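Local coordinates for protein putative mandelate racemase (Salmonella typhimurium, PDB 2O56) that probably acts as a magnesium-dependent hydro-lyase of the enolase superfamily, although its substrate and precise function are not known, at residues R131-Q136 with I346-R351; V333-E338 with G371-P376; Y276-Y281 with I303-K308. All blocks are in the same frame, centred on the assembly; numbering follows the deposited sequence.

Contact 1 of 3, residues R131-Q136 with I346-R351; sequences RTYASQ and IHELHR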
loop_
_atom_site.group_PDB
_atom_site.type_symbol
_atom_site.label_atom_id
_atom_site.label_comp_id
_atom_site.label_asym_id
_atom_site.label_seq_id
_atom_site.Cartn_x
_atom_site.Cartn_y
_atom_site.Cartn_z
ATOM N N ARG A 131 -1.927 -9.370 39.254
ATOM C CA ARG A 131 -1.506 -7.985 39.553
ATOM C C ARG A 131 -2.597 -6.952 39.271
ATOM O O ARG A 131 -3.283 -7.033 38.253
ATOM C CB ARG A 131 -0.258 -7.621 38.752
ATOM C CG ARG A 131 0.312 -6.256 39.126
ATOM C CD ARG A 131 1.410 -5.809 38.188
ATOM N NE ARG A 131 1.896 -4.473 38.563
ATOM C CZ ARG A 131 2.526 -3.653 37.732
ATOM N NH1 ARG A 131 2.746 -4.037 36.474
ATOM N NH2 ARG A 131 2.930 -2.453 38.154
ATOM N N THR A 132 -2.748 -5.972 40.160
ATOM C CA THR A 132 -3.889 -5.062 40.082
ATOM C C THR A 132 -3.419 -3.612 40.115
ATOM O O THR A 132 -2.393 -3.296 40.723
ATOM C CB THR A 132 -4.920 -5.376 41.194
ATOM O OG1 THR A 132 -5.309 -6.750 41.090
ATOM C CG2 THR A 132 -6.144 -4.546 41.057
ATOM N N TYR A 133 -4.144 -2.733 39.432
ATOM C CA TYR A 133 -3.965 -1.301 39.644
ATOM C C TYR A 133 -5.174 -0.634 40.289
ATOM O O TYR A 133 -6.296 -1.127 40.180
ATOM C CB TYR A 133 -3.526 -0.574 38.370
ATOM C CG TYR A 133 -4.530 -0.474 37.227
ATOM C CD1 TYR A 133 -5.520 0.509 37.215
ATOM C CD2 TYR A 133 -4.444 -1.330 36.131
ATOM C CE1 TYR A 133 -6.432 0.619 36.142
ATOM C CE2 TYR A 133 -5.346 -1.227 35.051
ATOM C CZ TYR A 133 -6.328 -0.240 35.067
ATOM O OH TYR A 133 -7.222 -0.117 34.019
ATOM N N ALA A 134 -4.919 0.479 40.975
ATOM C CA ALA A 134 -5.968 1.322 41.540
ATOM C C ALA A 134 -6.473 2.250 40.446
ATOM O O ALA A 134 -5.717 3.075 39.934
ATOM C CB ALA A 134 -5.401 2.154 42.697
ATOM N N SER A 135 -7.741 2.100 40.073
ATOM C CA SER A 135 -8.267 2.745 38.852
ATOM C C SER A 135 -9.006 4.039 39.202
ATOM O O SER A 135 -9.686 4.108 40.227
ATOM C CB SER A 135 -9.233 1.803 38.127
ATOM O OG SER A 135 -9.535 2.278 36.812
ATOM N N GLN A 136 -8.862 5.048 38.338
ATOM C CA GLN A 136 -9.595 6.322 38.408
ATOM C C GLN A 136 -9.377 7.191 39.662
ATOM O O GLN A 136 -10.332 7.592 40.333
ATOM C CB GLN A 136 -11.090 6.165 38.070
ATOM C CG GLN A 136 -11.424 5.219 36.892
ATOM C CD GLN A 136 -11.003 5.731 35.499
ATOM O OE1 GLN A 136 -10.345 6.761 35.357
ATOM N NE2 GLN A 136 -11.387 4.987 34.465
ATOM N N ILE A 346 -2.247 -6.678 33.397
ATOM C CA ILE A 346 -2.670 -6.121 34.684
ATOM C C ILE A 346 -4.202 -6.139 34.803
ATOM O O ILE A 346 -4.901 -6.217 33.790
ATOM C CB ILE A 346 -2.011 -4.731 34.964
ATOM C CG1 ILE A 346 -1.960 -4.411 36.466
ATOM C CG2 ILE A 346 -2.616 -3.617 34.116
ATOM C CD1 ILE A 346 -1.053 -3.204 36.806
ATOM N N HIS A 347 -4.714 -6.154 36.032
ATOM C CA HIS A 347 -6.153 -6.114 36.297
ATOM C C HIS A 347 -6.566 -4.716 36.791
ATOM O O HIS A 347 -5.784 -4.023 37.460
ATOM C CB HIS A 347 -6.509 -7.205 37.329
ATOM C CG HIS A 347 -7.962 -7.277 37.700
ATOM N ND1 HIS A 347 -8.828 -8.202 37.149
ATOM C CD2 HIS A 347 -8.691 -6.571 38.599
ATOM C CE1 HIS A 347 -10.032 -8.036 37.668
ATOM N NE2 HIS A 347 -9.978 -7.049 38.544
ATOM N N GLU A 348 -7.789 -4.307 36.457
ATOM C CA GLU A 348 -8.317 -2.992 36.840
ATOM C C GLU A 348 -9.183 -3.059 38.093
ATOM O O GLU A 348 -10.202 -3.743 38.108
ATOM C CB GLU A 348 -9.153 -2.392 35.700
ATOM C CG GLU A 348 -9.830 -1.062 36.049
ATOM C CD GLU A 348 -10.499 -0.381 34.853
ATOM O OE1 GLU A 348 -10.914 -1.095 33.917
ATOM O OE2 GLU A 348 -10.627 0.869 34.862
ATOM N N LEU A 349 -8.816 -2.299 39.120
ATOM C CA LEU A 349 -9.637 -2.238 40.332
ATOM C C LEU A 349 -10.201 -0.852 40.615
ATOM O O LEU A 349 -9.449 0.088 40.885
ATOM C CB LEU A 349 -8.860 -2.737 41.554
ATOM C CG LEU A 349 -9.589 -2.607 42.896
ATOM C CD1 LEU A 349 -10.510 -3.778 43.121
ATOM C CD2 LEU A 349 -8.599 -2.491 44.009
ATOM N N HIS A 350 -11.524 -0.732 40.580
ATOM C CA HIS A 350 -12.169 0.490 41.031
ATOM C C HIS A 350 -12.417 0.420 42.523
ATOM O O HIS A 350 -12.632 -0.659 43.075
ATOM C CB HIS A 350 -13.504 0.679 40.358
ATOM C CG HIS A 350 -13.425 0.832 38.876
ATOM N ND1 HIS A 350 -13.389 2.063 38.255
ATOM C CD2 HIS A 350 -13.389 -0.093 37.889
ATOM C CE1 HIS A 350 -13.334 1.887 36.946
ATOM N NE2 HIS A 350 -13.339 0.589 36.697
ATOM N N ARG A 351 -12.409 1.591 43.156
ATOM C CA ARG A 351 -12.648 1.710 44.592
ATOM C C ARG A 351 -14.026 1.176 45.005
ATOM O O ARG A 351 -14.147 0.466 46.006
ATOM C CB ARG A 351 -12.491 3.163 45.020
ATOM C CG ARG A 351 -12.209 3.342 46.497
ATOM C CD ARG A 351 -13.121 4.404 47.087
ATOM N NE ARG A 351 -12.903 5.716 46.493
ATOM C CZ ARG A 351 -13.797 6.358 45.750
ATOM N NH1 ARG A 351 -13.501 7.548 45.248
ATOM N NH2 ARG A 351 -14.984 5.810 45.507
HETATM O O HOH W 1 -12.010 4.050 41.609
#
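Arg131 meets the neighbouring strand twice: its O accepts from His347 N at 2.8 Å, and one face of its guanidinium lies over Ile346 CD1, 3.7 Å from NE. Salt bridges to Asp169 and Asp217 hold the far end of this extended chain. Thr132 faces the other way, where its CG2 presses on Leu349 CB at 3.3 Å, closer than normal carbon packing. Tyr133 continues the parallel pairing, its N donating to His347 O (N-H...O 166°) and its O accepting from Leu349 N. A chi1 of 68° sets CG between its own backbone N and carbonyl carbon and brings the ring across the partner strand. Glu348 CA then sits over one face, 4.0 Å from the ring centroid, a CH-pi contact, while Ile346 CG2 comes in at the edge, 3.6 Å from CD2. The phenol oxygen is held by Gln321 and Lys172. Ala134 uses its backbone on strand 170-173 instead. Ser135 N bonds Leu349 O, and Ser135 OG donates to the anti lone pair of Glu348 OE2 at 2.6 Å; Lys172 bridges to the same oxygen, so two partners grip it. Ser135 CB stands over the His350 ring, 4.2 Å from its centroid. Gln136 lays CG alongside His350; its amide bonds Gln138 through OE1 and the magnesium ligand Glu221 through NE2. With strand 130-135 also paired to strand 170-173, the parallel register with strand 347-350 joins the first and last strands of the (beta/alpha)7beta barrel of the enolase superfamily, with the Tyr133, Ser135 and Glu348 side chains on its metal-facing side.

Contact 2 of 3, residues V333-E338 with G371-P376; sequences VALHME and GMYEVP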
loop_
_atom_site.group_PDB
_atom_site.type_symbol
_atom_site.label_atom_id
_atom_site.label_comp_id
_atom_site.label_asym_id
_atom_site.label_seq_id
_atom_site.Cartn_x
_atom_site.Cartn_y
_atom_site.Cartn_z
ATOM N N VAL A 333 -15.393 -13.054 36.442
ATOM C CA VAL A 333 -15.136 -13.603 35.122
ATOM C C VAL A 333 -13.851 -13.040 34.542
ATOM O O VAL A 333 -13.103 -13.751 33.872
ATOM C CB VAL A 333 -16.342 -13.465 34.139
ATOM C CG1 VAL A 333 -17.587 -13.969 34.792
ATOM C CG2 VAL A 333 -16.550 -12.032 33.686
ATOM N N ALA A 334 -13.586 -11.767 34.829
ATOM C CA ALA A 334 -12.279 -11.166 34.561
ATOM C C ALA A 334 -11.105 -11.958 35.150
ATOM O O ALA A 334 -10.135 -12.241 34.456
ATOM C CB ALA A 334 -12.261 -9.725 35.022
ATOM N N LEU A 335 -11.198 -12.317 36.431
ATOM C CA LEU A 335 -10.149 -13.092 37.096
ATOM C C LEU A 335 -9.864 -14.454 36.467
ATOM O O LEU A 335 -8.706 -14.853 36.375
ATOM C CB LEU A 335 -10.436 -13.242 38.594
ATOM C CG LEU A 335 -10.509 -11.922 39.354
ATOM C CD1 LEU A 335 -10.891 -12.179 40.798
ATOM C CD2 LEU A 335 -9.198 -11.129 39.250
ATOM N N HIS A 336 -10.922 -15.158 36.056
ATOM C CA HIS A 336 -10.798 -16.409 35.330
ATOM C C HIS A 336 -10.096 -16.280 33.980
ATOM O O HIS A 336 -9.220 -17.085 33.635
ATOM C CB HIS A 336 -12.184 -17.036 35.135
ATOM C CG HIS A 336 -12.782 -17.603 36.393
ATOM N ND1 HIS A 336 -12.346 -18.783 36.959
ATOM C CD2 HIS A 336 -13.772 -17.146 37.198
ATOM C CE1 HIS A 336 -13.035 -19.024 38.060
ATOM N NE2 HIS A 336 -13.913 -18.049 38.224
ATOM N N MET A 337 -10.486 -15.285 33.198
ATOM C CA MET A 337 -9.873 -15.077 31.886
ATOM C C MET A 337 -8.410 -14.728 32.098
ATOM O O MET A 337 -7.532 -15.290 31.461
ATOM C CB MET A 337 -10.579 -13.936 31.145
ATOM C CG MET A 337 -10.163 -13.747 29.647
ATOM S SD MET A 337 -10.713 -15.074 28.561
ATOM C CE MET A 337 -12.479 -14.789 28.520
ATOM N N GLU A 338 -8.159 -13.799 33.006
ATOM C CA GLU A 338 -6.809 -13.293 33.213
ATOM C C GLU A 338 -5.873 -14.359 33.810
ATOM O O GLU A 338 -4.656 -14.236 33.726
ATOM C CB GLU A 338 -6.862 -12.044 34.090
ATOM C CG GLU A 338 -7.564 -10.878 33.394
ATOM C CD GLU A 338 -7.852 -9.701 34.308
ATOM O OE1 GLU A 338 -8.153 -9.923 35.497
ATOM O OE2 GLU A 338 -7.806 -8.546 33.822
ATOM N N GLY A 371 -2.376 -5.646 46.488
ATOM C CA GLY A 371 -2.310 -5.361 45.062
ATOM C C GLY A 371 -2.547 -6.560 44.164
ATOM O O GLY A 371 -2.371 -6.459 42.954
ATOM N N MET A 372 -2.946 -7.691 44.747
ATOM C CA MET A 372 -3.038 -8.975 44.021
ATOM C C MET A 372 -4.399 -9.611 44.270
ATOM O O MET A 372 -4.897 -9.599 45.393
ATOM C CB MET A 372 -1.947 -9.963 44.492
ATOM C CG MET A 372 -0.495 -9.479 44.364
ATOM S SD MET A 372 0.175 -9.655 42.690
ATOM C CE MET A 372 1.891 -9.215 42.933
ATOM N N TYR A 373 -5.001 -10.161 43.225
ATOM C CA TYR A 373 -6.196 -11.000 43.358
ATOM C C TYR A 373 -5.813 -12.457 43.187
ATOM O O TYR A 373 -4.820 -12.764 42.503
ATOM C CB TYR A 373 -7.147 -10.709 42.213
ATOM C CG TYR A 373 -8.241 -9.722 42.455
ATOM C CD1 TYR A 373 -8.230 -8.496 41.802
ATOM C CD2 TYR A 373 -9.319 -10.023 43.294
ATOM C CE1 TYR A 373 -9.261 -7.574 41.970
ATOM C CE2 TYR A 373 -10.359 -9.106 43.477
ATOM C CZ TYR A 373 -10.320 -7.881 42.805
ATOM O OH TYR A 373 -11.325 -6.942 42.953
ATOM N N GLU A 374 -6.619 -13.355 43.766
ATOM C CA GLU A 374 -6.574 -14.757 43.379
ATOM C C GLU A 374 -7.898 -15.162 42.767
ATOM O O GLU A 374 -8.936 -14.573 43.059
ATOM C CB GLU A 374 -6.216 -15.668 44.560
ATOM C CG GLU A 374 -4.812 -15.404 45.148
ATOM C CD GLU A 374 -4.509 -16.294 46.345
ATOM O OE1 GLU A 374 -5.348 -16.353 47.271
ATOM O OE2 GLU A 374 -3.440 -16.936 46.357
ATOM N N VAL A 375 -7.834 -16.154 41.894
ATOM C CA VAL A 375 -8.982 -16.620 41.123
ATOM C C VAL A 375 -9.972 -17.437 42.006
ATOM O O VAL A 375 -9.535 -18.176 42.890
ATOM C CB VAL A 375 -8.464 -17.424 39.892
ATOM C CG1 VAL A 375 -7.920 -18.795 40.291
ATOM C CG2 VAL A 375 -9.487 -17.496 38.785
ATOM N N PRO A 376 -11.303 -17.292 41.778
ATOM C CA PRO A 376 -12.271 -18.179 42.417
ATOM C C PRO A 376 -12.046 -19.650 42.073
ATOM O O PRO A 376 -11.544 -19.975 40.997
ATOM C CB PRO A 376 -13.617 -17.707 41.845
ATOM C CG PRO A 376 -13.376 -16.280 41.453
ATOM C CD PRO A 376 -11.975 -16.278 40.939
#
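Leu335 and Tyr373 form the apolar centre of this contact, their side chains crossing at about a right angle. Leu335 CD2 rests 3.6 Å from Tyr373 CB, and the other methyl, CD1, reaches the ring at CD2, 3.7 Å away. Further along, Leu335 CB approaches Pro376 CD at 4.1 Å. The second focus is the imidazole of His336. Val375 CG2 lies over one face, 4.0 Å from the ring centroid and 27° off its normal, and Pro376 CD comes to the same face off-centre, 4.2 Å from the centroid; both are CH-pi contacts. Val375 can do this because CG2 stands anti to its backbone N (chi1, defined by CG1, is 73°), which turns that methyl towards the helix. Pro376 O, 3.4 Å from His336 CE1, is buried with no partner in the model.

What fixes these groups lies one layer out. Both imidazole nitrogens are engaged, ND1 with Tyr119 N and NE2 with Ile381 O. A backbone N-H at one and a carbonyl at the other are consistent with a neutral ring protonated at NE2, and the two bonds hold its rotation. Tyr373 is set by its antiparallel backbone pairing with Ile130, and its ring meets His347 edge-to-face. Leu335 also packs on Ile130 and His347, so it fills the angle between helix and sheet. The interface is thus built from van der Waals and CH-pi contacts, without hydrogen bonds between the segments, and buries 299 Å² in all. Helix 328-340 precedes strand 347-350 of the barrel, and the 371-376 segment belongs to the chain after that strand: an outer helix of the (beta/alpha)7beta barrel is covered here by the polypeptide that follows the barrel's last strand.

Contact 3 of 3, residues Y276-Y281 with I303-K308; sequences YWRWGY and ITEVKK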
loop_
_atom_site.group_PDB
_atom_site.type_symbol
_atom_site.label_atom_id
_atom_site.label_comp_id
_atom_site.label_asym_id
_atom_site.label_seq_id
_atom_site.Cartn_x
_atom_site.Cartn_y
_atom_site.Cartn_z
ATOM N N TYR A 276 -15.697 -4.214 19.988
ATOM C CA TYR A 276 -16.470 -5.431 20.241
ATOM C C TYR A 276 -16.151 -6.537 19.257
ATOM O O TYR A 276 -16.092 -6.301 18.048
ATOM C CB TYR A 276 -17.979 -5.128 20.220
ATOM C CG TYR A 276 -18.341 -3.829 20.873
ATOM C CD1 TYR A 276 -18.044 -3.600 22.224
ATOM C CD2 TYR A 276 -18.948 -2.816 20.149
ATOM C CE1 TYR A 276 -18.345 -2.403 22.845
ATOM C CE2 TYR A 276 -19.253 -1.597 20.765
ATOM C CZ TYR A 276 -18.941 -1.413 22.120
ATOM O OH TYR A 276 -19.270 -0.236 22.743
ATOM N N TRP A 277 -15.970 -7.745 19.798
ATOM C CA TRP A 277 -15.788 -8.993 19.034
ATOM C C TRP A 277 -14.436 -9.052 18.322
ATOM O O TRP A 277 -13.704 -8.063 18.270
ATOM C CB TRP A 277 -16.951 -9.301 18.077
ATOM C CG TRP A 277 -18.341 -9.159 18.651
ATOM C CD1 TRP A 277 -18.703 -9.160 19.964
ATOM C CD2 TRP A 277 -19.554 -9.023 17.900
ATOM N NE1 TRP A 277 -20.066 -9.009 20.076
ATOM C CE2 TRP A 277 -20.612 -8.935 18.825
ATOM C CE3 TRP A 277 -19.845 -8.959 16.527
ATOM C CZ2 TRP A 277 -21.943 -8.768 18.431
ATOM C CZ3 TRP A 277 -21.176 -8.809 16.139
ATOM C CH2 TRP A 277 -22.207 -8.725 17.088
ATOM N N ARG A 278 -14.079 -10.229 17.825
ATOM C CA ARG A 278 -12.884 -10.364 16.990
ATOM C C ARG A 278 -12.902 -9.326 15.844
ATOM O O ARG A 278 -11.886 -8.722 15.533
ATOM C CB ARG A 278 -12.865 -11.763 16.360
ATOM C CG ARG A 278 -12.406 -12.912 17.263
ATOM C CD ARG A 278 -12.865 -14.241 16.647
ATOM N NE ARG A 278 -14.311 -14.448 16.819
ATOM C CZ ARG A 278 -14.996 -15.470 16.300
ATOM N NH1 ARG A 278 -14.375 -16.380 15.571
ATOM N NH2 ARG A 278 -16.304 -15.590 16.512
ATOM N N TRP A 279 -14.061 -9.162 15.200
ATOM C CA TRP A 279 -14.208 -8.225 14.092
ATOM C C TRP A 279 -13.840 -6.771 14.480
ATOM O O TRP A 279 -13.218 -6.039 13.699
ATOM C CB TRP A 279 -15.625 -8.300 13.531
ATOM C CG TRP A 279 -15.946 -9.614 12.875
ATOM C CD1 TRP A 279 -15.860 -9.910 11.529
ATOM C CD2 TRP A 279 -16.445 -10.803 13.512
ATOM N NE1 TRP A 279 -16.282 -11.212 11.299
ATOM C CE2 TRP A 279 -16.636 -11.784 12.492
ATOM C CE3 TRP A 279 -16.761 -11.138 14.841
ATOM C CZ2 TRP A 279 -17.106 -13.082 12.767
ATOM C CZ3 TRP A 279 -17.214 -12.428 15.111
ATOM C CH2 TRP A 279 -17.396 -13.380 14.072
ATOM N N GLY A 280 -14.194 -6.369 15.694
ATOM C CA GLY A 280 -13.948 -4.994 16.126
ATOM C C GLY A 280 -12.479 -4.758 16.405
ATOM O O GLY A 280 -11.955 -3.657 16.185
ATOM N N TYR A 281 -11.807 -5.788 16.914
ATOM C CA TYR A 281 -10.369 -5.698 17.136
ATOM C C TYR A 281 -9.531 -5.799 15.877
ATOM O O TYR A 281 -8.468 -5.177 15.790
ATOM C CB TYR A 281 -9.897 -6.677 18.219
ATOM C CG TYR A 281 -10.346 -6.208 19.564
ATOM C CD1 TYR A 281 -9.514 -5.398 20.346
ATOM C CD2 TYR A 281 -11.623 -6.525 20.046
ATOM C CE1 TYR A 281 -9.927 -4.942 21.562
ATOM C CE2 TYR A 281 -12.052 -6.064 21.279
ATOM C CZ TYR A 281 -11.184 -5.277 22.033
ATOM O OH TYR A 281 -11.576 -4.791 23.266
ATOM N N ILE A 303 -17.544 -14.636 27.407
ATOM C CA ILE A 303 -16.356 -15.475 27.556
ATOM C C ILE A 303 -15.940 -16.140 26.241
ATOM O O ILE A 303 -14.744 -16.249 25.922
ATOM C CB ILE A 303 -16.595 -16.540 28.640
ATOM C CG1 ILE A 303 -16.711 -15.865 30.013
ATOM C CG2 ILE A 303 -15.512 -17.539 28.641
ATOM C CD1 ILE A 303 -17.477 -16.697 31.027
ATOM N N THR A 304 -16.926 -16.603 25.479
ATOM C CA THR A 304 -16.634 -17.297 24.224
ATOM C C THR A 304 -15.814 -16.415 23.279
ATOM O O THR A 304 -14.793 -16.852 22.731
ATOM C CB THR A 304 -17.911 -17.778 23.546
ATOM O OG1 THR A 304 -18.662 -18.558 24.483
ATOM C CG2 THR A 304 -17.590 -18.648 22.327
ATOM N N GLU A 305 -16.251 -15.169 23.123
ATOM C CA GLU A 305 -15.647 -14.252 22.170
ATOM C C GLU A 305 -14.403 -13.575 22.740
ATOM O O GLU A 305 -13.406 -13.397 22.024
ATOM C CB GLU A 305 -16.666 -13.198 21.701
ATOM C CG GLU A 305 -16.143 -12.344 20.562
ATOM C CD GLU A 305 -16.134 -13.045 19.214
ATOM O OE1 GLU A 305 -16.553 -14.225 19.110
ATOM O OE2 GLU A 305 -15.678 -12.413 18.241
ATOM N N VAL A 306 -14.432 -13.190 24.008
ATOM C CA VAL A 306 -13.239 -12.523 24.558
ATOM C C VAL A 306 -11.999 -13.440 24.606
ATOM O O VAL A 306 -10.884 -12.996 24.328
ATOM C CB VAL A 306 -13.536 -11.742 25.877
ATOM C CG1 VAL A 306 -12.252 -11.245 26.535
ATOM C CG2 VAL A 306 -14.452 -10.533 25.567
ATOM N N LYS A 307 -12.181 -14.725 24.918
ATOM C CA LYS A 307 -11.086 -15.681 24.778
ATOM C C LYS A 307 -10.505 -15.644 23.360
ATOM O O LYS A 307 -9.304 -15.643 23.186
ATOM C CB LYS A 307 -11.536 -17.105 25.142
ATOM C CG LYS A 307 -10.430 -18.154 25.131
ATOM C CD LYS A 307 -9.359 -17.864 26.190
ATOM C CE LYS A 307 -8.309 -18.988 26.262
ATOM N NZ LYS A 307 -7.788 -19.414 24.911
ATOM N N LYS A 308 -11.372 -15.622 22.356
ATOM C CA LYS A 308 -10.932 -15.565 20.955
ATOM C C LYS A 308 -10.196 -14.262 20.614
ATOM O O LYS A 308 -9.162 -14.280 19.935
ATOM C CB LYS A 308 -12.128 -15.793 20.036
ATOM C CG LYS A 308 -12.799 -17.146 20.279
ATOM C CD LYS A 308 -14.056 -17.270 19.390
ATOM C CE LYS A 308 -14.651 -18.665 19.500
ATOM N NZ LYS A 308 -15.923 -18.742 18.671
HETATM O O HOH W 2 -15.808 -18.880 15.843
#
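Arg278 wraps around the carboxylate of Glu305, and nearly every atom of its side chain finds a neighbour. CB begins 3.4 Å from Glu305 OE2. CG stays beside that oxygen and also nears Lys308 CB, which CD then meets at 3.8 Å. A bend at chi3 (-74°) swings the guanidinium back to the acid. NE donates to OE2 at 2.8 Å along a nearly straight N-H, with the oxygen in the guanidinium plane but the nitrogen above the carboxylate plane. The anti lone pair of OE2 is used by the backbone: Arg278 N donates to it at 2.7 Å, so one residue supplies two donors to one oxygen. At CZ, Lys308 CD lies over the centre of one guanidinium face, 3.7 Å away. NH2 closes the side-on grip on the syn lone pair of OE1 at 2.9 Å, more bent at 133°. Lys308 NZ stands 3.8 Å from NH2, a like-charge approach probably eased by Glu305 and by Glu75, which bridges to the lysine. NH1 shares a water with Lys308 NZ and bonds Asp311 O of a neighbouring subunit. The Trp279 ring runs almost parallel to the carboxylate, its CZ3 close to OE2.

The segments belong to consecutive outer helices of the barrel, 277-286 and 302-314, whose local axes approach to 9.4 Å at 33°. Helix 74-83 covers the Glu305 end of the salt bridge through Trp78, which also meets Trp277 edge-to-face, while Arg278 packs on Val315 of the neighbouring subunit; the bridge thus lies between the N-terminal helices and a subunit interface.

Contacts 1 and 2 share one region of the barrel wall. Their centres lie 12 Å apart, and His347 ND1 comes within 2.5 Å of Glu338 OE1, a probable hydrogen bond from strand 347-350 to helix 328-340; Leu349 CD1 also packs on Tyr373 OH at 3.3 Å. Contact 3 joins contact 2 through one side chain: Met337 CE lies 3.6 Å from Lys307 N, across centres about 19 Å apart. Contacts 1 and 3 do not touch, their nearest atoms being about 11 Å apart. Contact 1 alone borders the metal site, the Gln136 side chain lying about 4 Å from magnesium; contacts 2 and 3 lie away from it, one apolar packing, the other a salt-bridged helix pair.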